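Local coordinates for protein scytalidopepsin B (Scytalidium lignicola, PDB 2IFR) that cleaves peptide bonds at acidic pH as a glutamic endopeptidase of the peptidase A4 family, here captured with a peptide-based transition-state analogue, at residues A[22-27]-A[159-164]. Residues are numbered along the deposited sequence; the frame is centred on the assembly and turned at random.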
# COMPACT_ATOMS: atom_id res chain seq x y z
N THR A 22 4.51 3.53 -9.93
CA THR A 22 5.87 3.76 -9.51
C THR A 22 5.78 4.85 -8.42
O THR A 22 5.09 5.90 -8.61
CB THR A 22 6.69 4.26 -10.70
OG1 THR A 22 6.80 3.21 -11.66
CG2 THR A 22 8.09 4.68 -10.26
N ALA A 23 6.40 4.63 -7.26
CA ALA A 23 6.38 5.64 -6.19
C ALA A 23 7.79 5.99 -5.78
O ALA A 23 8.72 5.10 -5.82
CB ALA A 23 5.60 5.11 -4.98
N ASN A 24 8.00 7.25 -5.38
CA ASN A 24 9.33 7.71 -4.93
C ASN A 24 9.46 7.44 -3.44
O ASN A 24 8.44 7.48 -2.66
CB ASN A 24 9.48 9.21 -5.22
CG ASN A 24 8.37 10.04 -4.57
OD1 ASN A 24 8.65 10.81 -3.56
ND2 ASN A 24 7.20 9.90 -5.05
N VAL A 25 10.68 7.18 -2.99
CA VAL A 25 10.92 6.91 -1.59
C VAL A 25 11.24 8.27 -0.94
O VAL A 25 12.18 8.98 -1.40
CB VAL A 25 12.12 5.92 -1.40
CG1 VAL A 25 12.32 5.62 0.06
CG2 VAL A 25 11.83 4.60 -2.17
N PRO A 26 10.48 8.66 0.10
CA PRO A 26 10.69 9.94 0.80
C PRO A 26 11.66 9.83 1.98
O PRO A 26 12.03 8.67 2.40
CB PRO A 26 9.29 10.24 1.33
CG PRO A 26 8.85 8.85 1.81
CD PRO A 26 9.29 7.96 0.62
N SER A 27 12.13 10.94 2.49
CA SER A 27 12.92 10.92 3.69
C SER A 27 11.85 11.01 4.79
O SER A 27 10.80 11.62 4.56
CB SER A 27 13.89 12.09 3.76
OG SER A 27 13.20 13.32 3.86
N ALA A 159 6.48 14.84 -1.13
CA ALA A 159 5.25 14.06 -1.25
C ALA A 159 5.54 12.70 -1.89
O ALA A 159 6.47 12.57 -2.75
CB ALA A 159 4.24 14.83 -2.12
N VAL A 160 4.79 11.68 -1.48
CA VAL A 160 4.93 10.37 -2.08
C VAL A 160 3.93 10.35 -3.22
O VAL A 160 2.67 10.50 -3.01
CB VAL A 160 4.61 9.23 -1.12
CG1 VAL A 160 4.69 7.89 -1.88
CG2 VAL A 160 5.62 9.24 -0.00
N GLU A 161 4.45 10.18 -4.43
CA GLU A 161 3.63 10.16 -5.63
C GLU A 161 3.63 8.84 -6.37
O GLU A 161 4.73 8.32 -6.77
CB GLU A 161 4.10 11.25 -6.57
CG GLU A 161 4.10 12.59 -5.93
CD GLU A 161 4.23 13.71 -6.94
OE1 GLU A 161 4.22 14.88 -6.48
OE2 GLU A 161 4.34 13.43 -8.17
N PHE A 162 2.44 8.30 -6.58
CA PHE A 162 2.27 7.06 -7.33
C PHE A 162 2.07 7.59 -8.74
O PHE A 162 1.02 8.25 -9.04
CB PHE A 162 1.00 6.34 -6.87
CG PHE A 162 1.03 5.85 -5.45
CD1 PHE A 162 1.51 4.57 -5.14
CD2 PHE A 162 0.52 6.63 -4.41
CE1 PHE A 162 1.46 4.07 -3.82
CE2 PHE A 162 0.47 6.15 -3.08
CZ PHE A 162 0.94 4.86 -2.79
N THR A 163 3.05 7.37 -9.62
CA THR A 163 2.94 7.86 -11.01
C THR A 163 2.70 6.67 -11.94
O THR A 163 3.00 5.49 -11.56
CB THR A 163 4.21 8.61 -11.43
OG1 THR A 163 5.37 7.80 -11.17
CG2 THR A 163 4.34 9.92 -10.63
N ASP A 164 2.16 6.95 -13.12
CA ASP A 164 1.82 5.92 -14.09
C ASP A 164 0.96 4.86 -13.44
O ASP A 164 1.22 3.61 -13.62
CB ASP A 164 3.08 5.27 -14.67
CG ASP A 164 3.85 6.20 -15.56
OD1 ASP A 164 3.19 7.02 -16.26
OD2 ASP A 164 5.10 6.12 -15.58
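Thr22 and Thr163 face each other as an antiparallel hydrogen-bonded pair, joined by two backbone bonds: Thr22 N donates to Thr163 O at 3.0 Å, and Thr163 N to Thr22 O at 2.7 Å. The hydroxyl of Thr163, placed between its own backbone N and carbonyl carbon (chi1 52°), points across to Thr22, with OG1 3.2 Å from Thr22 O. CA-H...O contacts add to these: Phe162 CA approaches the same Thr22 O, and a straighter one runs from Ala23 CA to Glu161 O at 3.2 Å. Strand 22-24 and strand 160-163 run antiparallel, their directions 162° apart, joining strand 16-29 to strand 155-169 in the all-beta, concanavalin-like fold of the A4 peptidases; strands 88-95 and 200-205 continue the pairing beyond them. Beyond Ala23 the chains draw apart, and the Asn24 side chain reaches across to the backbone of Ala159 and Glu161. Apolar contacts line the face carrying Ala23 and Phe162. The methyl of Ala23 meets the Phe162 ring obliquely, CB lying 4.1 Å from CD1, while Met91 touches both residues. With CG1 anti to the backbone N (chi1 176°), Val160 sends that methyl toward Ala23 CB, while CG2 packs against the Pro26 ring, 3.7 Å from Pro26 CG. Trp58 of strand 51-60 touches both Pro26 and Val160.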